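Local coordinates for STING-associated CdnE c-di-GMP synthase (Flavobacteriaceae, PDB 6WT8), which probably synthesises the cyclic dinucleotide c-di-GMP as the signal for a STING receptor in a bacterial CBASS anti-phage defence system, at residues R13-P18 / K264-H269; A75-S80 / V85-Q90. All coordinates share one frame; numbering follows the deposited sequence.

Contact 1 (R13-P18 / K264-H269) joins regions far apart in sequence, the N-terminal helix 5-16 and helix 253-266 of the C-terminal helical part, through a salt bridge. Contact 2 (A75-S80 / V85-Q90) is local and apolar: the end of helix 60-81 lies against the strand that follows it. Their centres are 33 Å apart and their nearest atoms about 17 Å, so they do not touch. The chain after strand 85-90 links them, because K101 bonds to the backbone of R15 before D106 returns to pair with Q90. D106 lies in an Asp-Val-Asp sequence, consistent with the metal-binding DxD motif of nucleotidyltransferases, placing contact 2 in the probable catalytic core.

Contact 1 (R13-P18 / K264-H269); sequences RERSNP and KYDCPH
R15, in the last turn of helix 5-16, and Y265, near the C-terminal end of helix 253-266, are the closest backbone points of the two segments, yet their CA atoms stand 10.7 Å apart. Side chains must therefore span the gap, and an arginine is long enough to do it. After R15 the chain soon leaves the helix: N17 is the first residue with non-helical backbone angles, although its N still bonds to R13 O at 2.8 Å. The R15 side chain bends at its third torsion (chi3 -58°), which turns the guanidinium end-on to D266. One nitrogen serves each carboxylate oxygen. R15 NH2 gives D266 OD2 a nearly straight bond of 2.9 Å (172°), lying in the guanidinium plane but reaching the oxygen from above the carboxylate plane. R15 NH1 gives D266 OD1 a more bent one of 2.8 Å, on the syn side. The two flat groups are twisted 48° apart, so the pairing is bidentate without being coplanar. Y265 supports the arginine from one face: its CD1 approaches R15 NH1 to 3.4 Å near the rim of the group, while Y265 CE1 lies 3.7 Å from R15 CD. An aromatic ring suits this place because it can pack against both methylene and guanidinium. N262 accepts a further bond from R15 NH2, helping to fix the group's rotation, and Y50 makes a weak one to D266 OD2. This is a two-pronged arginine–aspartate bridge between helix ends, tying the N-terminal helix to the helical C-terminal part of a cGAS-like (CD-NTase) fold.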
loop_
_atom_site.group_PDB
_atom_site.type_symbol
_atom_site.label_atom_id
_atom_site.label_comp_id
_atom_site.label_asym_id
_atom_site.label_seq_id
_atom_site.Cartn_x
_atom_site.Cartn_y
_atom_site.Cartn_z
ATOM N N ARG A 13 14.191 -8.968 -12.802
ATOM C CA ARG A 13 13.536 -10.147 -13.354
ATOM C C ARG A 13 13.402 -11.252 -12.331
ATOM O O ARG A 13 12.362 -11.930 -12.270
ATOM C CB ARG A 13 14.334 -10.642 -14.559
ATOM C CG ARG A 13 14.013 -9.758 -15.724
ATOM C CD ARG A 13 14.875 -10.072 -16.937
ATOM N NE ARG A 13 14.350 -9.337 -18.088
ATOM C CZ ARG A 13 14.543 -9.690 -19.361
ATOM N NH1 ARG A 13 15.261 -10.758 -19.660
ATOM N NH2 ARG A 13 13.984 -8.983 -20.321
ATOM N N GLU A 14 14.460 -11.499 -11.564
ATOM C CA GLU A 14 14.375 -12.593 -10.600
ATOM C C GLU A 14 13.292 -12.313 -9.577
ATOM O O GLU A 14 12.605 -13.232 -9.114
ATOM C CB GLU A 14 15.721 -12.773 -9.896
ATOM C CG GLU A 14 15.752 -14.078 -9.043
ATOM C CD GLU A 14 15.192 -15.316 -9.793
ATOM O OE1 GLU A 14 15.657 -15.601 -10.934
ATOM O OE2 GLU A 14 14.279 -15.999 -9.242
ATOM N N ARG A 15 13.103 -11.037 -9.231
ATOM C CA ARG A 15 12.101 -10.676 -8.230
ATOM C C ARG A 15 10.695 -10.669 -8.796
ATOM O O ARG A 15 9.729 -10.950 -8.073
ATOM C CB ARG A 15 12.414 -9.263 -7.693
ATOM C CG ARG A 15 13.681 -9.201 -6.878
ATOM C CD ARG A 15 13.890 -7.836 -6.208
ATOM N NE ARG A 15 13.934 -6.679 -7.101
ATOM C CZ ARG A 15 15.037 -5.987 -7.398
ATOM N NH1 ARG A 15 16.253 -6.404 -6.982
ATOM N NH2 ARG A 15 14.947 -4.897 -8.117
ATOM N N SER A 16 10.562 -10.301 -10.062
ATOM C CA SER A 16 9.297 -9.886 -10.645
ATOM C C SER A 16 8.735 -10.853 -11.673
ATOM O O SER A 16 7.521 -11.011 -11.771
ATOM C CB SER A 16 9.453 -8.529 -11.349
ATOM O OG SER A 16 9.712 -7.483 -10.437
ATOM N N ASN A 17 9.581 -11.433 -12.515
ATOM C CA ASN A 17 9.053 -12.190 -13.653
ATOM C C ASN A 17 10.150 -13.130 -14.128
ATOM O O ASN A 17 10.643 -13.000 -15.279
ATOM C CB ASN A 17 8.618 -11.209 -14.749
ATOM C CG ASN A 17 7.983 -11.906 -15.949
ATOM O OD1 ASN A 17 7.541 -13.052 -15.854
ATOM N ND2 ASN A 17 7.943 -11.218 -17.076
ATOM N N PRO A 18 10.547 -14.106 -13.305
ATOM C CA PRO A 18 11.703 -14.931 -13.675
ATOM C C PRO A 18 11.475 -15.775 -14.905
ATOM O O PRO A 18 12.456 -16.156 -15.548
ATOM C CB PRO A 18 11.929 -15.814 -12.430
ATOM C CG PRO A 18 10.605 -15.808 -11.725
ATOM C CD PRO A 18 10.091 -14.401 -11.935
ATOM N N LYS A 264 15.039 1.888 -4.737
ATOM C CA LYS A 264 15.470 1.806 -3.338
ATOM C C LYS A 264 16.046 0.421 -3.006
ATOM O O LYS A 264 17.072 0.280 -2.286
ATOM C CB LYS A 264 14.284 2.128 -2.410
ATOM C CG LYS A 264 14.794 2.383 -0.976
ATOM C CD LYS A 264 13.664 2.994 -0.095
ATOM C CE LYS A 264 12.584 1.956 0.229
ATOM N NZ LYS A 264 12.967 1.076 1.419
ATOM N N TYR A 265 15.399 -0.621 -3.522
ATOM C CA TYR A 265 15.769 -1.988 -3.214
ATOM C C TYR A 265 17.178 -2.287 -3.700
ATOM O O TYR A 265 17.966 -2.877 -2.968
ATOM C CB TYR A 265 14.731 -2.942 -3.834
ATOM C CG TYR A 265 14.822 -4.360 -3.303
ATOM C CD1 TYR A 265 15.719 -5.290 -3.840
ATOM C CD2 TYR A 265 13.984 -4.762 -2.266
ATOM C CE1 TYR A 265 15.770 -6.586 -3.321
ATOM C CE2 TYR A 265 14.020 -6.082 -1.756
ATOM C CZ TYR A 265 14.914 -6.956 -2.303
ATOM O OH TYR A 265 14.987 -8.242 -1.775
ATOM N N ASP A 266 17.531 -1.776 -4.885
ATOM C CA ASP A 266 18.827 -2.042 -5.512
ATOM C C ASP A 266 19.891 -1.035 -5.115
ATOM O O ASP A 266 21.064 -1.211 -5.470
ATOM C CB ASP A 266 18.637 -2.050 -7.038
ATOM C CG ASP A 266 17.962 -3.342 -7.542
ATOM O OD1 ASP A 266 18.145 -4.356 -6.899
ATOM O OD2 ASP A 266 17.255 -3.248 -8.567
ATOM N N CYS A 267 19.542 -0.019 -4.351
ATOM C CA CYS A 267 20.539 0.976 -3.948
ATOM C C CYS A 267 21.384 0.477 -2.770
ATOM O O CYS A 267 20.844 0.243 -1.677
ATOM C CB CYS A 267 19.832 2.265 -3.558
ATOM S SG CYS A 267 21.002 3.568 -3.070
ATOM N N PRO A 268 22.699 0.342 -2.920
ATOM C CA PRO A 268 23.490 -0.244 -1.838
ATOM C C PRO A 268 23.682 0.685 -0.650
ATOM O O PRO A 268 24.074 0.218 0.434
ATOM C CB PRO A 268 24.813 -0.583 -2.526
ATOM C CG PRO A 268 24.904 0.438 -3.648
ATOM C CD PRO A 268 23.468 0.608 -4.137
ATOM N N HIS A 269 23.367 1.955 -0.803
ATOM C CA HIS A 269 23.497 2.946 0.253
ATOM C C HIS A 269 22.272 3.028 1.151
ATOM O O HIS A 269 22.308 3.783 2.132
ATOM C CB HIS A 269 23.759 4.315 -0.394
ATOM C CG HIS A 269 24.932 4.305 -1.319
ATOM N ND1 HIS A 269 24.860 4.675 -2.647
ATOM C CD2 HIS A 269 26.223 3.964 -1.084
ATOM C CE1 HIS A 269 26.062 4.570 -3.191
ATOM N NE2 HIS A 269 26.903 4.139 -2.263
#

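Contact 2 (A75-S80 / V85-Q90)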
loop_
_atom_site.group_PDB
_atom_site.type_symbol
_atom_site.label_atom_id
_atom_site.label_comp_id
_atom_site.label_asym_id
_atom_site.label_seq_id
_atom_site.Cartn_x
_atom_site.Cartn_y
_atom_site.Cartn_z
ATOM N N ALA A 75 -12.756 -18.906 3.118
ATOM C CA ALA A 75 -13.907 -19.817 3.131
ATOM C C ALA A 75 -13.929 -20.651 4.414
ATOM O O ALA A 75 -14.988 -20.870 5.012
ATOM C CB ALA A 75 -13.873 -20.747 1.919
ATOM N N HIS A 76 -12.761 -21.103 4.874
ATOM C CA HIS A 76 -12.716 -21.865 6.127
ATOM C C HIS A 76 -13.099 -21.003 7.329
ATOM O O HIS A 76 -13.868 -21.430 8.210
ATOM C CB HIS A 76 -11.315 -22.447 6.331
ATOM C CG HIS A 76 -10.971 -23.516 5.356
ATOM N ND1 HIS A 76 -11.575 -24.759 5.389
ATOM C CD2 HIS A 76 -10.117 -23.534 4.302
ATOM C CE1 HIS A 76 -11.114 -25.496 4.384
ATOM N NE2 HIS A 76 -10.244 -24.771 3.697
ATOM N N LEU A 77 -12.546 -19.781 7.410
ATOM C CA LEU A 77 -12.855 -18.936 8.540
ATOM C C LEU A 77 -14.312 -18.493 8.494
ATOM O O LEU A 77 -14.944 -18.351 9.539
ATOM C CB LEU A 77 -11.933 -17.715 8.509
ATOM C CG LEU A 77 -10.447 -17.987 8.552
ATOM C CD1 LEU A 77 -9.713 -16.674 8.391
ATOM C CD2 LEU A 77 -10.130 -18.504 9.989
ATOM N N LYS A 78 -14.875 -18.308 7.295
ATOM C CA LYS A 78 -16.272 -17.863 7.177
ATOM C C LYS A 78 -17.226 -18.974 7.587
ATOM O O LYS A 78 -18.194 -18.721 8.304
ATOM C CB LYS A 78 -16.562 -17.415 5.742
ATOM C CG LYS A 78 -17.965 -16.930 5.567
ATOM C CD LYS A 78 -18.190 -16.361 4.129
ATOM C CE LYS A 78 -17.671 -15.000 4.036
ATOM N NZ LYS A 78 -18.363 -14.295 2.846
ATOM N N LYS A 79 -16.915 -20.221 7.198
ATOM C CA LYS A 79 -17.751 -21.327 7.661
ATOM C C LYS A 79 -17.705 -21.440 9.192
ATOM O O LYS A 79 -18.726 -21.715 9.829
ATOM C CB LYS A 79 -17.275 -22.616 6.996
ATOM C CG LYS A 79 -18.312 -23.785 7.229
ATOM C CD LYS A 79 -17.858 -25.049 6.489
ATOM C CE LYS A 79 -18.907 -26.166 6.624
ATOM N NZ LYS A 79 -19.011 -26.558 8.043
ATOM N N SER A 80 -16.529 -21.218 9.793
ATOM C CA SER A 80 -16.350 -21.335 11.243
ATOM C C SER A 80 -17.055 -20.236 12.018
ATOM O O SER A 80 -17.717 -20.530 13.028
ATOM C CB SER A 80 -14.832 -21.352 11.540
ATOM O OG SER A 80 -14.576 -21.124 12.907
ATOM N N VAL A 85 -17.731 -11.784 11.950
ATOM C CA VAL A 85 -16.721 -10.948 11.334
ATOM C C VAL A 85 -17.096 -10.608 9.891
ATOM O O VAL A 85 -17.849 -11.326 9.212
ATOM C CB VAL A 85 -15.340 -11.653 11.326
ATOM C CG1 VAL A 85 -14.812 -11.853 12.731
ATOM C CG2 VAL A 85 -15.369 -12.978 10.517
ATOM N N ASP A 86 -16.538 -9.482 9.433
ATOM C CA ASP A 86 -16.368 -9.184 8.014
ATOM C C ASP A 86 -14.977 -9.565 7.537
ATOM O O ASP A 86 -14.009 -9.548 8.301
ATOM C CB ASP A 86 -16.517 -7.694 7.756
ATOM C CG ASP A 86 -17.918 -7.160 8.056
ATOM O OD1 ASP A 86 -18.928 -7.913 8.052
ATOM O OD2 ASP A 86 -18.005 -5.909 8.222
ATOM N N PHE A 87 -14.861 -9.862 6.258
ATOM C CA PHE A 87 -13.566 -10.191 5.685
ATOM C C PHE A 87 -13.140 -9.143 4.691
ATOM O O PHE A 87 -13.905 -8.789 3.785
ATOM C CB PHE A 87 -13.595 -11.551 4.993
ATOM C CG PHE A 87 -13.856 -12.697 5.950
ATOM C CD1 PHE A 87 -12.794 -13.171 6.727
ATOM C CD2 PHE A 87 -15.137 -13.270 6.110
ATOM C CE1 PHE A 87 -12.999 -14.176 7.653
ATOM C CE2 PHE A 87 -15.332 -14.272 7.028
ATOM C CZ PHE A 87 -14.263 -14.702 7.804
ATOM N N GLU A 88 -11.885 -8.732 4.804
ATOM C CA GLU A 88 -11.301 -7.765 3.891
ATOM C C GLU A 88 -9.860 -8.166 3.605
ATOM O O GLU A 88 -9.403 -9.256 3.958
ATOM C CB GLU A 88 -11.355 -6.357 4.503
ATOM C CG GLU A 88 -12.778 -5.820 4.778
ATOM C CD GLU A 88 -13.619 -5.589 3.510
ATOM O OE1 GLU A 88 -13.090 -5.510 2.367
ATOM O OE2 GLU A 88 -14.849 -5.483 3.694
ATOM N N ARG A 89 -9.139 -7.314 2.847
ATOM C CA ARG A 89 -7.755 -7.577 2.486
ATOM C C ARG A 89 -6.937 -6.318 2.670
ATOM O O ARG A 89 -7.448 -5.207 2.544
ATOM C CB ARG A 89 -7.626 -7.992 0.998
ATOM C CG ARG A 89 -8.406 -9.253 0.588
ATOM C CD ARG A 89 -7.856 -10.489 1.265
ATOM N NE ARG A 89 -8.596 -11.633 0.712
ATOM C CZ ARG A 89 -9.719 -12.139 1.259
ATOM N NH1 ARG A 89 -10.180 -11.634 2.398
ATOM N NH2 ARG A 89 -10.376 -13.150 0.661
ATOM N N GLN A 90 -5.635 -6.476 2.920
ATOM C CA GLN A 90 -4.759 -5.303 2.976
ATOM C C GLN A 90 -3.414 -5.667 2.404
ATOM O O GLN A 90 -3.098 -6.839 2.173
ATOM C CB GLN A 90 -4.549 -4.754 4.386
ATOM C CG GLN A 90 -3.885 -5.756 5.379
ATOM C CD GLN A 90 -3.582 -5.176 6.728
ATOM O OE1 GLN A 90 -4.165 -4.178 7.154
ATOM N NE2 GLN A 90 -2.625 -5.801 7.420
#
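F87 reaches from its strand to the backbone-near part of helix 60-81, where L77 and K78 receive the outer end of its ring. With CG anti to the carbonyl carbon (chi1 -64°), the phenyl group extends far enough for F87 CZ to come within 3.7 Å of K78 N. L77 meets it mainly through its first side-chain carbon, CB lying 3.8 Å from F87 CE1, and the leucine side chain also touches L107 and Q109 of strand 106-112. K78 meets the ring obliquely at its CE2 flank, on the same side of the ring plane as L77: its CB is 3.6 Å from F87 CE2. The lysine chain starts extended, then bends at chi3 (-80°), which brings CE to 3.7 Å from F87 CD2. Lysine suits this exposed border, since its methylenes can pack along the phenyl while the charged end stays at the surface, in a weak, long ion pair with E74. A long helix leading through a short turn into a strand that packs back on its last turns is consistent with the nucleotidyltransferase core of CD-NTases; here strand 85-90 pairs antiparallel with 106-112. Further along the strand, R89 NH1 donates to E88 O at 2.9 Å from above the carbonyl plane, and R89 NH2 reaches E74 and N71 on the helix.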